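Local coordinates for 3,4-dihydroxy-2-butanone 4-phosphate synthase (Acinetobacter baumannii, PDB 6MNZ), which probably converts D-ribulose 5-phosphate into formate and 3,4-dihydroxy-2-butanone 4-phosphate, a building block of riboflavin, with the help of magnesium or manganese, at residues A[34-39]-A[154-159]; A[60-65]-A[129-134]; A[68-73]-A[85-90]. All coordinates share one frame; numbering follows the deposited sequence.

How the contacts relate
All three contacts lie in the 3,4-dihydroxy-2-butanone 4-phosphate synthase part of the chain, and along the sequence contact 3 is nested inside contact 2, which is nested inside contact 1. Contact 2 is the most buried and joins two parallel strands of the six-stranded sheet by straight backbone bonds. Contact 1, partly buried, extends an antiparallel pair of the same sheet into loops, with one bond and small apolar side chains. Contact 3 pairs two arms of one long loop nearer the surface, relying on leucine packing and a single weak bond. Contacts 1 and 2 meet through a salt bridge between Glu157 and Arg64; contacts 2 and 3 adjoin along strand 127-131.

Contact 1: residues A[34-39]-A[154-159]; sequences VIAATH and AGLEPA
The backbone N of Ala37 donates to Ala159 O over 2.8 Å, with an N-H...O angle of 153°. The donor stands above the carbonyl plane, so the bond meets the oxygen obliquely. Ile35 is bonded through its backbone to Val161 of strand 160-164, and the Ala37-Ala159 pair lies two residues further along the same antiparallel register, where strand 31-36 gives way to a short 3-10 turn. That turn is closed by His39 N, bonded to Ala36 O at 2.8 Å.

Alanine suits both members of the pair. The methyl groups meet at 3.6 Å between Ala37 CB and Ala159 CB, which lets the backbones come close, and Val112 of helix 101-112 packs on both. A little further out, Leu156 supplies the larger apolar surface. Its CD1 lies 3.7 Å from Ala36 CB and also touches His39 at the CD2-NE2 edge of the imidazole, in the plane of the ring; CD2 of the leucine approaches NE2 alone. CG of His39 lies anti to the carbonyl carbon, beside the backbone N (chi1 -68°), and the two side chains cross at about a right angle. Glu157 and Thr38 cross in the same way, Glu157 CB lying 3.6 Å from Thr38 OG1, while the carboxylate is engaged by Arg64.

Before Leu156, Gly155 ends helix 143-153 as the C-prime residue of a Schellman motif; its positive phi is one that glycine adopts readily. The chain can then turn back toward the sheet, with Pro158 in the conformation of an inverse gamma turn. The chemistry is thus graded: one backbone bond and small alanine methyls make up the buried part, while Leu156 against an imidazole edge and Thr38 beside Glu157 form the partly exposed part, mixing apolar with polar groups.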
ATOM      1  N   VAL A  34      13.081  -4.369 -28.532  1.00 29.99           N
ATOM      2  CA  VAL A  34      12.713  -5.526 -27.721  1.00 24.46           C
ATOM      3  C   VAL A  34      13.045  -6.772 -28.526  1.00 34.39           C
ATOM      4  O   VAL A  34      12.667  -6.872 -29.699  1.00 42.74           O
ATOM      5  CB  VAL A  34      11.224  -5.527 -27.334  1.00 39.26           C
ATOM      6  CG1 VAL A  34      10.923  -6.662 -26.356  1.00 40.90           C
ATOM      7  CG2 VAL A  34      10.827  -4.185 -26.744  1.00 40.79           C
ATOM      8  N   ILE A  35      13.866  -7.648 -27.953  1.00 39.33           N
ATOM      9  CA  ILE A  35      14.234  -8.907 -28.587  1.00 45.63           C
ATOM     10  C   ILE A  35      14.147 -10.014 -27.548  1.00 36.63           C
ATOM     11  O   ILE A  35      14.389  -9.795 -26.358  1.00 39.82           O
ATOM     12  CB  ILE A  35      15.648  -8.840 -29.206  1.00 39.28           C
ATOM     13  CG1 ILE A  35      15.993 -10.157 -29.902  1.00 45.62           C
ATOM     14  CG2 ILE A  35      16.686  -8.507 -28.138  1.00 44.62           C
ATOM     15  CD1 ILE A  35      17.272 -10.096 -30.712  1.00 51.70           C
ATOM     16  N   ALA A  36      13.814 -11.217 -28.008  1.00 31.85           N
ATOM     17  CA  ALA A  36      13.796 -12.374 -27.125  1.00 35.60           C
ATOM     18  C   ALA A  36      15.189 -12.619 -26.562  1.00 46.20           C
ATOM     19  O   ALA A  36      16.142 -12.841 -27.317  1.00 59.91           O
ATOM     20  CB  ALA A  36      13.299 -13.609 -27.873  1.00 29.09           C
ATOM     21  N   ALA A  37      15.308 -12.562 -25.234  1.00 42.49           N
ATOM     22  CA  ALA A  37      16.599 -12.770 -24.591  1.00 37.41           C
ATOM     23  C   ALA A  37      17.237 -14.082 -25.022  1.00 38.87           C
ATOM     24  O   ALA A  37      18.461 -14.158 -25.170  1.00 55.66           O
ATOM     25  CB  ALA A  37      16.434 -12.738 -23.070  1.00 35.37           C
ATOM     26  N   THR A  38      16.419 -15.077 -25.370  1.00 37.67           N
ATOM     27  CA  THR A  38      16.957 -16.369 -25.772  1.00 55.11           C
ATOM     28  C   THR A  38      17.642 -16.299 -27.131  1.00 49.73           C
ATOM     29  O   THR A  38      18.532 -17.108 -27.415  1.00 57.07           O
ATOM     30  CB  THR A  38      15.840 -17.412 -25.794  1.00 62.33           C
ATOM     31  OG1 THR A  38      15.109 -17.356 -24.563  1.00 52.03           O
ATOM     32  CG2 THR A  38      16.412 -18.809 -25.979  1.00 77.33           C
ATOM     33  N   HIS A  39      17.205 -15.391 -28.003  1.00 46.01           N
ATOM     34  CA  HIS A  39      17.778 -15.256 -29.334  1.00 55.13           C
ATOM     35  C   HIS A  39      18.751 -14.088 -29.444  1.00 55.20           C
ATOM     36  O   HIS A  39      19.187 -13.764 -30.553  1.00 45.56           O
ATOM     37  CB  HIS A  39      16.667 -15.096 -30.374  1.00 52.74           C
ATOM     38  CG  HIS A  39      15.831 -16.322 -30.559  1.00 46.93           C
ATOM     39  ND1 HIS A  39      16.305 -17.463 -31.169  1.00 58.07           N
ATOM     40  CD2 HIS A  39      14.542 -16.579 -30.232  1.00 37.62           C
ATOM     41  CE1 HIS A  39      15.361 -18.386 -31.165  1.00 52.74           C
ATOM     42  NE2 HIS A  39      14.279 -17.874 -30.607  1.00 49.07           N
ATOM     43  N   ALA A 154       5.642 -15.730 -28.224  1.00 52.59           N
ATOM     44  CA  ALA A 154       6.440 -16.493 -29.173  1.00 42.09           C
ATOM     45  C   ALA A 154       6.806 -17.877 -28.657  1.00 42.81           C
ATOM     46  O   ALA A 154       7.718 -18.503 -29.210  1.00 42.28           O
ATOM     47  CB  ALA A 154       7.716 -15.723 -29.525  1.00 51.11           C
ATOM     48  N   GLY A 155       6.230 -18.301 -27.534  1.00 39.43           N
ATOM     49  CA  GLY A 155       6.513 -19.616 -26.997  1.00 49.49           C
ATOM     50  C   GLY A 155       7.909 -19.782 -26.450  1.00 45.82           C
ATOM     51  O   GLY A 155       8.324 -20.908 -26.169  1.00 48.10           O
ATOM     52  N   LEU A 156       8.612 -18.683 -26.209  1.00 40.11           N
ATOM     53  CA  LEU A 156       9.972 -18.719 -25.697  1.00 47.28           C
ATOM     54  C   LEU A 156       9.982 -18.417 -24.202  1.00 47.80           C
ATOM     55  O   LEU A 156       8.936 -18.238 -23.571  1.00 51.03           O
ATOM     56  CB  LEU A 156      10.850 -17.724 -26.460  1.00 42.55           C
ATOM     57  CG  LEU A 156      11.015 -18.032 -27.949  1.00 39.52           C
ATOM     58  CD1 LEU A 156      11.679 -16.877 -28.677  1.00 46.75           C
ATOM     59  CD2 LEU A 156      11.812 -19.314 -28.147  1.00 62.16           C
ATOM     60  N   GLU A 157      11.161 -18.562 -23.606  1.00 41.65           N
ATOM     61  CA  GLU A 157      11.361 -18.137 -22.230  1.00 36.45           C
ATOM     62  C   GLU A 157      10.828 -16.716 -22.051  1.00 41.47           C
ATOM     63  O   GLU A 157      11.136 -15.840 -22.871  1.00 50.03           O
ATOM     64  CB  GLU A 157      12.845 -18.190 -21.871  1.00 45.04           C
ATOM     65  CG  GLU A 157      13.140 -18.807 -20.514  1.00 42.54           C
ATOM     66  CD  GLU A 157      12.798 -17.879 -19.364  1.00 56.06           C
ATOM     67  OE1 GLU A 157      13.327 -16.749 -19.342  1.00 58.91           O
ATOM     68  OE2 GLU A 157      12.174 -18.352 -18.388  1.00 55.59           O
ATOM     69  N   PRO A 158      10.048 -16.439 -20.993  1.00 40.97           N
ATOM     70  CA  PRO A 158       9.473 -15.093 -20.859  1.00 34.07           C
ATOM     71  C   PRO A 158      10.538 -14.048 -20.566  1.00 44.90           C
ATOM     72  O   PRO A 158      10.524 -13.410 -19.508  1.00 42.19           O
ATOM     73  CB  PRO A 158       8.487 -15.235 -19.689  1.00 38.09           C
ATOM     74  CG  PRO A 158       8.251 -16.698 -19.537  1.00 45.71           C
ATOM     75  CD  PRO A 158       9.509 -17.372 -19.987  1.00 45.14           C
ATOM     76  N   ALA A 159      11.502 -13.915 -21.476  1.00 42.52           N
ATOM     77  CA  ALA A 159      12.681 -13.088 -21.258  1.00 26.17           C
ATOM     78  C   ALA A 159      12.980 -12.309 -22.528  1.00 39.08           C
ATOM     79  O   ALA A 159      13.086 -12.897 -23.608  1.00 52.16           O
ATOM     80  CB  ALA A 159      13.891 -13.940 -20.861  1.00 28.66           C
TER

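Contact 2: residues A[60-65]-A[129-134]; sequences LSRERC and PLMAQP
The side chain of Arg62 lies across Met131, its CG 3.6 Å from Met131 CG and also close to SD and CE of the thioether. The methionine CG is anti to the backbone N (chi1 -163°), and the bend at chi3 leaves CE near Arg62 CG and CD. Farther out, Arg62 CD and NH1 pass the ring of Pro134, with NH1 3.8 Å from Pro134 CG. Long, flexible chains suit this outer part of the contact: Arg62 is exposed, and its methylene groups pack on the methionine and proline. Cys65, buried and one helical turn along, adds its SG at 3.7 Å from Met131 CG, where a small, weakly polar sulfur fits well.

Beneath these side chains, the ends of strands 57-60 and 127-131 pair in parallel. Leu60 is bridged to Met131 by the two bonds that define such a pair: Leu60 N donates to Leu130 O at 2.7 Å, and Leu60 O accepts from Ala132 N at 3.0 Å. The first is almost straight (178° at the hydrogen), and both donors lie nearly on the C=O axis of their acceptors. Met131 CA adds a C-H...O contact to Leu60 O. The isobutyl group of Leu60 lies side by side with Pro129, CD1 facing Pro129 CB.

Directly after the strand, Ser61 is the N-cap of helix 62-68: its OG accepts from Arg64 N over 2.9 Å, meeting an amide that has no earlier turn of helix to bond to. Arg62 N donates instead to a water. On the far side of strand 127-131, Leu130 packs against Thr144 of helix 143-153, a residue predicted to bind D-ribulose 5-phosphate.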
ATOM      1  N   LEU A  60      13.039 -10.273 -16.840  1.00 29.50           N
ATOM      2  CA  LEU A  60      12.891 -11.623 -16.316  1.00 33.84           C
ATOM      3  C   LEU A  60      11.549 -11.753 -15.608  1.00 34.13           C
ATOM      4  O   LEU A  60      11.111 -10.835 -14.906  1.00 31.69           O
ATOM      5  CB  LEU A  60      14.004 -11.995 -15.321  1.00 30.60           C
ATOM      6  CG  LEU A  60      15.371 -12.402 -15.867  1.00 29.36           C
ATOM      7  CD1 LEU A  60      15.950 -11.245 -16.597  1.00 30.06           C
ATOM      8  CD2 LEU A  60      16.342 -12.840 -14.762  1.00 28.38           C
ATOM      9  N   SER A  61      11.085 -12.995 -15.536  1.00 30.44           N
ATOM     10  CA  SER A  61       9.984 -13.345 -14.656  1.00 34.15           C
ATOM     11  C   SER A  61      10.465 -13.482 -13.214  1.00 38.31           C
ATOM     12  O   SER A  61      11.639 -13.745 -12.939  1.00 47.51           O
ATOM     13  CB  SER A  61       9.332 -14.647 -15.114  1.00 32.03           C
ATOM     14  OG  SER A  61      10.193 -15.750 -14.889  1.00 27.30           O
ATOM     15  N   ARG A  62       9.507 -13.387 -12.288  1.00 37.12           N
ATOM     16  CA  ARG A  62       9.806 -13.600 -10.877  1.00 30.55           C
ATOM     17  C   ARG A  62      10.256 -15.030 -10.613  1.00 31.36           C
ATOM     18  O   ARG A  62      11.213 -15.259  -9.864  1.00 36.00           O
ATOM     19  CB  ARG A  62       8.579 -13.263 -10.031  1.00 29.37           C
ATOM     20  CG  ARG A  62       8.250 -11.782 -10.003  1.00 52.80           C
ATOM     21  CD  ARG A  62       7.050 -11.485  -9.116  1.00 46.57           C
ATOM     22  NE  ARG A  62       7.245 -11.956  -7.748  1.00 52.38           N
ATOM     23  CZ  ARG A  62       6.522 -11.554  -6.706  1.00 69.55           C
ATOM     24  NH1 ARG A  62       5.636 -10.574  -6.845  1.00 55.09           N
ATOM     25  NH2 ARG A  62       6.761 -12.057  -5.501  1.00 75.36           N
ATOM     26  N   GLU A  63       9.623 -16.003 -11.271  1.00 32.83           N
ATOM     27  CA  GLU A  63      10.118 -17.373 -11.222  1.00 40.14           C
ATOM     28  C   GLU A  63      11.583 -17.429 -11.630  1.00 32.40           C
ATOM     29  O   GLU A  63      12.425 -17.969 -10.904  1.00 41.35           O
ATOM     30  CB  GLU A  63       9.273 -18.272 -12.126  1.00 37.70           C
ATOM     31  CG  GLU A  63       7.798 -18.326 -11.757  1.00 39.27           C
ATOM     32  CD  GLU A  63       6.997 -17.209 -12.398  1.00 46.45           C
ATOM     33  OE1 GLU A  63       6.948 -16.112 -11.800  1.00 30.43           O
ATOM     34  OE2 GLU A  63       6.671 -17.336 -13.598  1.00 63.33           O
ATOM     35  N   ARG A  64      11.917 -16.807 -12.761  1.00 28.46           N
ATOM     36  CA  ARG A  64      13.294 -16.834 -13.236  1.00 30.36           C
ATOM     37  C   ARG A  64      14.230 -16.117 -12.273  1.00 31.05           C
ATOM     38  O   ARG A  64      15.415 -16.459 -12.193  1.00 28.89           O
ATOM     39  CB  ARG A  64      13.365 -16.205 -14.629  1.00 31.68           C
ATOM     40  CG  ARG A  64      14.767 -15.957 -15.146  1.00 33.00           C
ATOM     41  CD  ARG A  64      15.529 -17.242 -15.393  1.00 36.62           C
ATOM     42  NE  ARG A  64      14.951 -18.033 -16.473  1.00 33.88           N
ATOM     43  CZ  ARG A  64      15.461 -19.180 -16.911  1.00 41.51           C
ATOM     44  NH1 ARG A  64      16.619 -19.618 -16.431  1.00 43.84           N
ATOM     45  NH2 ARG A  64      14.756 -19.952 -17.728  1.00 42.88           N
ATOM     46  N   CYS A  65      13.748 -15.061 -11.612  1.00 30.86           N
ATOM     47  CA  CYS A  65      14.572 -14.356 -10.634  1.00 28.24           C
ATOM     48  C   CYS A  65      14.812 -15.210  -9.395  1.00 31.74           C
ATOM     49  O   CYS A  65      15.953 -15.334  -8.933  1.00 33.87           O
ATOM     50  CB  CYS A  65      13.910 -13.033 -10.252  1.00 25.62           C
ATOM     51  SG  CYS A  65      14.101 -11.717 -11.486  1.00 21.57           S
ATOM     52  N   PRO A 129      18.960  -6.634 -15.138  1.00 44.42           N
ATOM     53  CA  PRO A 129      17.694  -7.364 -15.260  1.00 32.59           C
ATOM     54  C   PRO A 129      16.560  -6.613 -14.588  1.00 28.78           C
ATOM     55  O   PRO A 129      16.766  -5.822 -13.664  1.00 24.44           O
ATOM     56  CB  PRO A 129      17.975  -8.699 -14.556  1.00 26.78           C
ATOM     57  CG  PRO A 129      19.472  -8.794 -14.452  1.00 33.87           C
ATOM     58  CD  PRO A 129      19.950  -7.379 -14.340  1.00 40.02           C
ATOM     59  N   LEU A 130      15.352  -6.841 -15.097  1.00 38.76           N
ATOM     60  CA  LEU A 130      14.147  -6.208 -14.582  1.00 30.87           C
ATOM     61  C   LEU A 130      13.108  -7.280 -14.296  1.00 34.22           C
ATOM     62  O   LEU A 130      12.907  -8.187 -15.110  1.00 42.95           O
ATOM     63  CB  LEU A 130      13.595  -5.183 -15.575  1.00 32.00           C
ATOM     64  CG  LEU A 130      14.617  -4.177 -16.108  1.00 23.92           C
ATOM     65  CD1 LEU A 130      14.001  -3.298 -17.181  1.00 32.85           C
ATOM     66  CD2 LEU A 130      15.157  -3.330 -14.974  1.00 26.76           C
ATOM     67  N   MET A 131      12.522  -7.225 -13.104  1.00 27.63           N
ATOM     68  CA  MET A 131      11.568  -8.230 -12.647  1.00 30.74           C
ATOM     69  C   MET A 131      10.160  -7.755 -12.986  1.00 37.13           C
ATOM     70  O   MET A 131       9.660  -6.795 -12.389  1.00 47.59           O
ATOM     71  CB  MET A 131      11.725  -8.463 -11.147  1.00 42.96           C
ATOM     72  CG  MET A 131      11.085  -9.736 -10.627  1.00 43.44           C
ATOM     73  SD  MET A 131      11.238  -9.903  -8.835  1.00 37.89           S
ATOM     74  CE  MET A 131       9.843  -8.919  -8.286  1.00 52.87           C
ATOM     75  N   ALA A 132       9.521  -8.427 -13.938  1.00 38.43           N
ATOM     76  CA  ALA A 132       8.123  -8.165 -14.238  1.00 37.65           C
ATOM     77  C   ALA A 132       7.230  -8.642 -13.095  1.00 39.91           C
ATOM     78  O   ALA A 132       7.618  -9.473 -12.270  1.00 46.74           O
ATOM     79  CB  ALA A 132       7.721  -8.845 -15.546  1.00 42.58           C
ATOM     80  N   GLN A 133       6.052  -8.032 -13.003  1.00 30.36           N
ATOM     81  CA  GLN A 133       5.049  -8.463 -12.045  1.00 40.05           C
ATOM     82  C   GLN A 133       4.337  -9.718 -12.542  1.00 48.58           C
ATOM     83  O   GLN A 133       4.458 -10.085 -13.714  1.00 39.67           O
ATOM     84  CB  GLN A 133       4.036  -7.350 -11.805  1.00 39.77           C
ATOM     85  CG  GLN A 133       4.612  -6.124 -11.125  1.00 47.01           C
ATOM     86  CD  GLN A 133       5.183  -6.431  -9.756  1.00 56.14           C
ATOM     87  OE1 GLN A 133       4.442  -6.682  -8.805  1.00 63.10           O
ATOM     88  NE2 GLN A 133       6.500  -6.315  -9.627  1.00 56.90           N
ATOM     89  N   PRO A 134       3.769 -10.505 -11.621  1.00 45.79           N
ATOM     90  CA  PRO A 134       3.344 -11.867 -11.992  1.00 44.89           C
ATOM     91  C   PRO A 134       2.446 -11.915 -13.217  1.00 54.82           C
ATOM     92  O   PRO A 134       2.730 -12.658 -14.166  1.00 52.40           O
ATOM     93  CB  PRO A 134       2.617 -12.353 -10.730  1.00 49.69           C
ATOM     94  CG  PRO A 134       3.240 -11.592  -9.615  1.00 51.86           C
ATOM     95  CD  PRO A 134       3.611 -10.243 -10.177  1.00 51.01           C
TER
HETATM   96  O   HOH W   1       7.265 -11.653 -13.435  1.00 32.57           O

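Contact 3: residues A[68-73]-A[85-90]; sequences LNLPLM and FTLSIE
Met73 lies over the main chain of Leu87 and Ser88. Its CB approaches Ser88 N at 3.5 Å, CG meets the carbonyl of Leu87, and SD comes to 3.3 Å from Leu87 O; CE then turns away from residues 85-90. CG sits between the backbone N and the carbonyl carbon (chi1 57°), which puts it against the Leu87 carbonyl. The one bond between the two arms of this long loop is weak, Ser88 N to Pro71 O at 3.4 Å.

Leu70 and Leu87, both buried, and Leu72 pack by their branched tips. Leu70 CD2 touches Leu87 CD2 at 3.5 Å, and Leu72 CD2 reaches Leu87 CD1 at 3.6 Å, so the two branches of Leu87 serve different partners. Leu70 also meets Glu90 tip to tip, its methyls against the carboxylate. Leu72 packs on Gln76 of the second subunit, and Phe85 touches Arg140, a predicted substrate-binding residue.

Residues 68-73 leave helix 62-68 through a Schellman motif at Asn69, whereas residues 85-90 run beside strand 127-131: Phe85 and Met131 share a backbone bond, and Leu87 and Glu90 pack on Pro129.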
ATOM      1  N   LEU A  68      17.214 -17.713 -10.066  1.00 41.11           N
ATOM      2  CA  LEU A  68      18.529 -17.087 -10.065  1.00 30.23           C
ATOM      3  C   LEU A  68      18.942 -16.559  -8.696  1.00 34.45           C
ATOM      4  O   LEU A  68      20.066 -16.066  -8.555  1.00 35.66           O
ATOM      5  CB  LEU A  68      18.570 -15.938 -11.075  1.00 27.69           C
ATOM      6  CG  LEU A  68      18.561 -16.328 -12.553  1.00 29.87           C
ATOM      7  CD1 LEU A  68      18.294 -15.100 -13.405  1.00 32.56           C
ATOM      8  CD2 LEU A  68      19.866 -16.988 -12.955  1.00 37.63           C
ATOM      9  N   ASN A  69      18.075 -16.655  -7.690  1.00 44.14           N
ATOM     10  CA  ASN A  69      18.351 -16.101  -6.366  1.00 38.48           C
ATOM     11  C   ASN A  69      18.713 -14.620  -6.462  1.00 35.28           C
ATOM     12  O   ASN A  69      19.762 -14.178  -5.988  1.00 36.66           O
ATOM     13  CB  ASN A  69      19.458 -16.890  -5.664  1.00 30.79           C
ATOM     14  CG  ASN A  69      19.661 -16.456  -4.224  1.00 32.13           C
ATOM     15  OD1 ASN A  69      18.815 -15.778  -3.642  1.00 30.53           O
ATOM     16  ND2 ASN A  69      20.760 -16.892  -3.625  1.00 50.73           N
ATOM     17  N   LEU A  70      17.902 -13.882  -7.215  1.00 36.32           N
ATOM     18  CA  LEU A  70      18.277 -12.562  -7.722  1.00 37.55           C
ATOM     19  C   LEU A  70      17.205 -11.549  -7.340  1.00 29.38           C
ATOM     20  O   LEU A  70      16.150 -11.485  -7.995  1.00 30.83           O
ATOM     21  CB  LEU A  70      18.463 -12.602  -9.233  1.00 32.23           C
ATOM     22  CG  LEU A  70      18.918 -11.308  -9.904  1.00 32.06           C
ATOM     23  CD1 LEU A  70      20.260 -10.857  -9.346  1.00 38.07           C
ATOM     24  CD2 LEU A  70      18.991 -11.498 -11.410  1.00 33.44           C
ATOM     25  N   PRO A  71      17.445 -10.714  -6.316  1.00 22.55           N
ATOM     26  CA  PRO A  71      16.363  -9.859  -5.805  1.00 26.85           C
ATOM     27  C   PRO A  71      16.356  -8.462  -6.405  1.00 34.62           C
ATOM     28  O   PRO A  71      17.357  -8.019  -6.978  1.00 30.71           O
ATOM     29  CB  PRO A  71      16.643  -9.819  -4.299  1.00 22.84           C
ATOM     30  CG  PRO A  71      18.137  -9.926  -4.205  1.00 40.23           C
ATOM     31  CD  PRO A  71      18.613 -10.714  -5.414  1.00 32.45           C
ATOM     32  N   LEU A  72      15.338  -7.686  -6.040  1.00 32.68           N
ATOM     33  CA  LEU A  72      15.345  -6.256  -6.316  1.00 24.02           C
ATOM     34  C   LEU A  72      16.445  -5.566  -5.523  1.00 28.62           C
ATOM     35  O   LEU A  72      16.630  -5.828  -4.331  1.00 42.13           O
ATOM     36  CB  LEU A  72      13.992  -5.639  -5.968  1.00 29.79           C
ATOM     37  CG  LEU A  72      12.741  -6.377  -6.449  1.00 24.07           C
ATOM     38  CD1 LEU A  72      11.497  -5.770  -5.817  1.00 25.51           C
ATOM     39  CD2 LEU A  72      12.639  -6.356  -7.971  1.00 29.02           C
ATOM     40  N   MET A  73      17.149  -4.642  -6.181  1.00 40.46           N
ATOM     41  CA  MET A  73      18.287  -3.988  -5.545  1.00 40.30           C
ATOM     42  C   MET A  73      17.859  -2.892  -4.574  1.00 36.51           C
ATOM     43  O   MET A  73      18.575  -2.627  -3.604  1.00 42.92           O
ATOM     44  CB  MET A  73      19.236  -3.417  -6.601  1.00 36.32           C
ATOM     45  CG  MET A  73      18.613  -2.436  -7.576  1.00 51.79           C
ATOM     46  SD  MET A  73      19.871  -1.569  -8.541  1.00 52.57           S
ATOM     47  CE  MET A  73      20.536  -0.465  -7.303  1.00 28.45           C
ATOM     48  N   PHE A  85      11.265  -1.644 -11.505  1.00 52.77           N
ATOM     49  CA  PHE A  85      11.863  -2.749 -10.757  1.00 52.84           C
ATOM     50  C   PHE A  85      13.163  -3.153 -11.446  1.00 43.72           C
ATOM     51  O   PHE A  85      13.241  -4.148 -12.166  1.00 43.99           O
ATOM     52  CB  PHE A  85      10.885  -3.915 -10.656  1.00 43.74           C
ATOM     53  CG  PHE A  85       9.463  -3.494 -10.438  1.00 53.58           C
ATOM     54  CD1 PHE A  85       9.102  -2.792  -9.299  1.00 61.79           C
ATOM     55  CD2 PHE A  85       8.474  -3.857 -11.338  1.00 55.14           C
ATOM     56  CE1 PHE A  85       7.778  -2.460  -9.061  1.00 85.34           C
ATOM     57  CE2 PHE A  85       7.151  -3.525 -11.108  1.00 56.63           C
ATOM     58  CZ  PHE A  85       6.804  -2.821  -9.971  1.00 67.10           C
ATOM     59  N   THR A  86      14.219  -2.400 -11.151  1.00 40.33           N
ATOM     60  CA  THR A  86      15.575  -2.839 -11.440  1.00 40.97           C
ATOM     61  C   THR A  86      16.036  -3.871 -10.414  1.00 45.10           C
ATOM     62  O   THR A  86      15.441  -4.040  -9.345  1.00 39.58           O
ATOM     63  CB  THR A  86      16.546  -1.656 -11.449  1.00 33.75           C
ATOM     64  OG1 THR A  86      16.270  -0.799 -10.335  1.00 38.14           O
ATOM     65  CG2 THR A  86      16.418  -0.863 -12.745  1.00 33.13           C
ATOM     66  N   LEU A  87      17.051  -4.637 -10.803  1.00 49.51           N
ATOM     67  CA  LEU A  87      17.618  -5.686  -9.972  1.00 37.01           C
ATOM     68  C   LEU A  87      19.053  -5.344  -9.597  1.00 44.18           C
ATOM     69  O   LEU A  87      19.688  -4.470 -10.195  1.00 42.09           O
ATOM     70  CB  LEU A  87      17.575  -7.034 -10.700  1.00 25.81           C
ATOM     71  CG  LEU A  87      16.402  -7.943 -10.341  1.00 32.32           C
ATOM     72  CD1 LEU A  87      15.091  -7.186 -10.423  1.00 39.76           C
ATOM     73  CD2 LEU A  87      16.378  -9.157 -11.251  1.00 42.35           C
ATOM     74  N   SER A  88      19.609  -6.154  -8.697  1.00 39.28           N
ATOM     75  CA  SER A  88      21.053  -6.310  -8.623  1.00 31.37           C
ATOM     76  C   SER A  88      21.621  -6.648  -9.995  1.00 30.99           C
ATOM     77  O   SER A  88      21.003  -7.372 -10.779  1.00 36.30           O
ATOM     78  CB  SER A  88      21.419  -7.403  -7.616  1.00 49.50           C
ATOM     79  OG  SER A  88      21.189  -6.975  -6.284  1.00 38.03           O
ATOM     80  N   ILE A  89      22.727  -5.986 -10.338  1.00 38.89           N
ATOM     81  CA  ILE A  89      23.258  -6.066 -11.690  1.00 33.83           C
ATOM     82  C   ILE A  89      23.810  -7.465 -11.944  1.00 43.62           C
ATOM     83  O   ILE A  89      24.295  -8.146 -11.031  1.00 44.04           O
ATOM     84  CB  ILE A  89      24.343  -4.999 -11.917  1.00 40.92           C
ATOM     85  CG1 ILE A  89      23.855  -3.612 -11.498  1.00 41.41           C
ATOM     86  CG2 ILE A  89      24.731  -4.955 -13.378  1.00 53.77           C
ATOM     87  CD1 ILE A  89      24.948  -2.543 -11.530  1.00 37.09           C
ATOM     88  N   GLU A  90      23.831  -7.852 -13.215  1.00 37.26           N
ATOM     89  CA  GLU A  90      24.036  -9.232 -13.625  1.00 40.39           C
ATOM     90  C   GLU A  90      25.340  -9.338 -14.400  1.00 37.78           C
ATOM     91  O   GLU A  90      25.669  -8.459 -15.203  1.00 38.15           O
ATOM     92  CB  GLU A  90      22.869  -9.721 -14.485  1.00 41.39           C
ATOM     93  CG  GLU A  90      22.274 -11.047 -14.049  1.00 48.12           C
ATOM     94  CD  GLU A  90      21.950 -11.095 -12.563  1.00 59.53           C
ATOM     95  OE1 GLU A  90      21.826 -10.014 -11.950  1.00 46.65           O
ATOM     96  OE2 GLU A  90      22.020 -12.197 -11.977  1.00 55.18           O
TER